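Local atomic coordinates of ParA (Salmonella enterica subsp. enterica serovar Newport str. SL317, PDB entry 3EZF), a protein that probably binds adenine nucleotides to drive plasmid partition and, in an ADP-dependent manner, binds DNA to regulate transcription. Residues I101-Y104 against R105-H108; G322-D325 against H326-H330. One frame throughout, in Å; residues are numbered along the deposited sequence.

Interaction 1 of 2, residues I101-Y104 against R105-H108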
# COMPACT_ATOMS: atom_id res chain seq x y z
N ILE A 101 31.37 27.67 12.26
CA ILE A 101 30.78 26.60 13.05
C ILE A 101 30.73 25.36 12.17
O ILE A 101 30.00 25.32 11.17
CB ILE A 101 29.36 26.95 13.52
CG1 ILE A 101 29.41 28.18 14.43
CG2 ILE A 101 28.75 25.78 14.25
CD1 ILE A 101 28.06 28.78 14.69
N PRO A 102 31.48 24.31 12.53
CA PRO A 102 31.52 23.07 11.75
C PRO A 102 30.18 22.52 11.30
O PRO A 102 29.21 22.50 12.07
CB PRO A 102 32.28 22.11 12.67
CG PRO A 102 31.93 22.61 14.04
CD PRO A 102 32.06 24.11 13.87
N LYS A 103 30.13 22.07 10.04
CA LYS A 103 28.92 21.46 9.45
C LYS A 103 28.94 19.97 9.75
O LYS A 103 29.97 19.41 10.12
CB LYS A 103 28.92 21.63 7.93
CG LYS A 103 28.81 23.04 7.43
CD LYS A 103 29.36 23.16 6.01
CE LYS A 103 29.37 24.61 5.52
NZ LYS A 103 28.01 25.22 5.41
N TYR A 104 27.80 19.32 9.55
CA TYR A 104 27.70 17.89 9.81
C TYR A 104 28.72 17.09 8.99
O TYR A 104 29.22 16.05 9.44
CB TYR A 104 26.29 17.41 9.52
CG TYR A 104 26.07 16.00 9.98
CD1 TYR A 104 26.40 14.91 9.17
CD2 TYR A 104 25.56 15.74 11.26
CE1 TYR A 104 26.24 13.61 9.61
CE2 TYR A 104 25.40 14.44 11.72
CZ TYR A 104 25.74 13.37 10.88
OH TYR A 104 25.60 12.07 11.33
N ARG A 105 29.04 17.58 7.81
CA ARG A 105 30.00 16.90 6.94
C ARG A 105 31.45 17.11 7.41
O ARG A 105 32.39 16.66 6.77
CB ARG A 105 29.86 17.41 5.51
CG ARG A 105 30.47 18.76 5.31
CD ARG A 105 30.07 19.37 3.99
NE ARG A 105 28.67 19.78 3.99
CZ ARG A 105 28.13 20.53 3.04
NH1 ARG A 105 28.89 20.93 2.03
NH2 ARG A 105 26.85 20.87 3.08
N ASP A 106 31.64 17.81 8.52
CA ASP A 106 32.99 18.05 9.04
C ASP A 106 33.29 17.16 10.24
O ASP A 106 34.43 17.05 10.69
CB ASP A 106 33.14 19.53 9.43
CG ASP A 106 33.11 20.46 8.23
OD1 ASP A 106 32.27 21.39 8.21
OD2 ASP A 106 33.93 20.28 7.31
N ILE A 107 32.26 16.51 10.77
CA ILE A 107 32.42 15.64 11.93
C ILE A 107 32.40 14.19 11.53
O ILE A 107 33.23 13.39 12.00
CB ILE A 107 31.28 15.87 12.94
CG1 ILE A 107 31.47 17.19 13.67
CG2 ILE A 107 31.20 14.70 13.91
CD1 ILE A 107 31.63 18.35 12.76
N HIS A 108 31.46 13.84 10.66
CA HIS A 108 31.29 12.45 10.24
C HIS A 108 31.80 12.07 8.86
O HIS A 108 31.66 12.83 7.90
CB HIS A 108 29.81 12.11 10.32
CG HIS A 108 29.20 12.39 11.66
ND1 HIS A 108 29.32 11.54 12.74
CD2 HIS A 108 28.46 13.44 12.09
CE1 HIS A 108 28.68 12.05 13.77
NE2 HIS A 108 28.15 13.20 13.41

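Interaction 2 of 2, residues G322-D325 against H326-H330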
# COMPACT_ATOMS: atom_id res chain seq x y z
N GLY A 322 -4.02 9.31 22.87
CA GLY A 322 -4.34 9.10 24.27
C GLY A 322 -5.35 7.99 24.48
O GLY A 322 -6.19 8.08 25.37
N LYS A 323 -5.28 6.95 23.65
CA LYS A 323 -6.20 5.82 23.76
C LYS A 323 -5.56 4.61 24.41
O LYS A 323 -4.45 4.22 24.05
CB LYS A 323 -6.75 5.43 22.39
CG LYS A 323 -8.09 6.04 22.09
CD LYS A 323 -8.01 7.55 21.88
CE LYS A 323 -7.23 7.90 20.62
NZ LYS A 323 -7.24 9.36 20.32
N ARG A 324 -6.28 4.02 25.37
CA ARG A 324 -5.82 2.84 26.09
C ARG A 324 -4.98 1.93 25.20
O ARG A 324 -3.75 1.94 25.27
CB ARG A 324 -7.01 2.05 26.63
CG ARG A 324 -7.15 2.09 28.15
CD ARG A 324 -5.87 1.59 28.81
NE ARG A 324 -5.90 1.82 30.25
CZ ARG A 324 -4.91 1.50 31.09
NH1 ARG A 324 -3.81 0.93 30.62
NH2 ARG A 324 -5.04 1.74 32.38
N ASP A 325 -5.65 1.15 24.35
CA ASP A 325 -4.96 0.24 23.45
C ASP A 325 -3.75 0.85 22.75
O ASP A 325 -2.66 0.28 22.80
CB ASP A 325 -5.94 -0.30 22.41
CG ASP A 325 -6.92 -1.30 23.00
OD1 ASP A 325 -8.14 -1.06 22.93
OD2 ASP A 325 -6.45 -2.32 23.55
N HIS A 326 -3.93 2.01 22.10
CA HIS A 326 -2.83 2.67 21.40
C HIS A 326 -1.70 3.10 22.35
O HIS A 326 -0.55 3.23 21.94
CB HIS A 326 -3.36 3.87 20.60
CG HIS A 326 -4.37 3.50 19.55
ND1 HIS A 326 -4.86 4.41 18.64
CD2 HIS A 326 -5.01 2.33 19.30
CE1 HIS A 326 -5.75 3.82 17.86
NE2 HIS A 326 -5.86 2.56 18.24
N GLU A 327 -2.05 3.31 23.62
CA GLU A 327 -1.09 3.69 24.65
C GLU A 327 -0.61 2.39 25.31
O GLU A 327 0.41 2.36 26.02
CB GLU A 327 -1.76 4.60 25.69
CG GLU A 327 -0.96 4.87 26.96
CD GLU A 327 -1.68 5.83 27.92
OE1 GLU A 327 -1.29 5.90 29.11
OE2 GLU A 327 -2.61 6.54 27.48
N THR A 328 -1.35 1.31 25.06
CA THR A 328 -1.06 -0.02 25.59
C THR A 328 -0.05 -0.75 24.71
O THR A 328 0.81 -1.48 25.21
CB THR A 328 -2.34 -0.90 25.66
OG1 THR A 328 -3.22 -0.38 26.68
CG2 THR A 328 -2.00 -2.35 25.98
N SER A 329 -0.17 -0.56 23.41
CA SER A 329 0.76 -1.19 22.48
C SER A 329 2.05 -0.38 22.53
O SER A 329 3.08 -0.79 22.02
CB SER A 329 0.18 -1.23 21.05
OG SER A 329 0.01 0.07 20.50
N HIS A 330 1.96 0.79 23.16
CA HIS A 330 3.11 1.67 23.32
C HIS A 330 4.00 1.12 24.43
O HIS A 330 5.23 1.11 24.30
CB HIS A 330 2.65 3.08 23.70
CG HIS A 330 3.78 4.03 23.94
ND1 HIS A 330 3.67 5.13 24.76
CD2 HIS A 330 5.04 4.06 23.45
CE1 HIS A 330 4.81 5.80 24.76
NE2 HIS A 330 5.66 5.17 23.98

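Interaction 1 of 2, residues I101-Y104 against R105-H108
K103 and D106 hold each other by two hydrogen bonds. The K103 N-H donates to D106 OD1 (2.9 Å, 151° at the hydrogen), which accepts through its anti lone pair. In return the D106 backbone N donates to K103 O at 2.8 Å, closing a type I turn through Y104 and R105. A second, overlapping turn follows, where Y104 O receives only weak bonds from the backbone N atoms of I107 and H108. The K103 tail runs alongside that of R105 in the same direction, its CD lying over one face of the guanidinium, 4.0 Å from R105 NE. Both side chains turn to the carboxylate of D146, K103 NZ in a salt bridge and R105 in a long, weak ion pair.

Further along, the rings of Y104 and H108 form an offset stack, centroids 4.2 Å apart and planes at 28°, though its exact closeness is doubtful. Having CG anti to the backbone N (chi1 -170°) lays one face of the Y104 ring against one face of H108, whose opposite face is covered by I107 CG2. Packing ends with I107 CD1 against P102 CB at 3.8 Å.

Y104 OH bonds to R399 and E396, and H108 NE2 also to E396. The chemistry thus implies a compact double turn on the link from the winged-helix region to the ATPase core, its aromatic pair fastened to helix 378-400 by shared carboxylate bonds.

Interaction 2 of 2, residues G322-D325 against H326-H330
The H326 imidazole has K323 CB lying oblique to it, 4.2 Å from H326 CG, while the carbonyl carbon of D325 sits at its edge. A second flat group, the R324 guanidinium, meets T328 OG1 near its own plane, at 4.2 Å from R324 NH1, a loose approach. That hydroxyl is engaged elsewhere: T328 OG1 donates to R324 O at 2.8 Å, from well above the carbonyl plane (72° out of it). With OG1 beside the backbone N and anti to the carbonyl carbon (chi1 -69°), the threonine reaches back one turn, as serines and threonines within helices often do. The backbone around it is that of an opening helical turn. E327 N bonds to K323 O at 2.6 Å and S329 N to D325 O at 2.7 Å.

H326 ND1 makes a weak hydrogen bond back to T321, just ahead of the turn. The contact lies at the surface, in the first turns of helix 324-337, entered from strand 312-317 at the sheet edge. S329 packs on M317 of that strand and bonds through OG to P279 O, and D325 reaches weakly to Q281 on helix 281-291.

How the interactions relate
Interactions 1 and 2, a turn in a loop and the start of a helix, belong to one chain and do not touch: their centres are 39 Å apart and their nearest atoms about 25 Å. They bracket the parallel sheet of the ATPase domain in sequence. The 101-108 turn leads from helix 89-98 towards the inner strand 112-116, whereas the 322-330 segment follows the outermost strand 312-317. Both lie at the surface, yet interaction 1 is joined to helix 378-400, while interaction 2 sits by the edge strand and P279. A sulfate, probably from the crystallisation liquor, lies about 3 Å from the H108 side chain, which alone is no evidence of a ligand site.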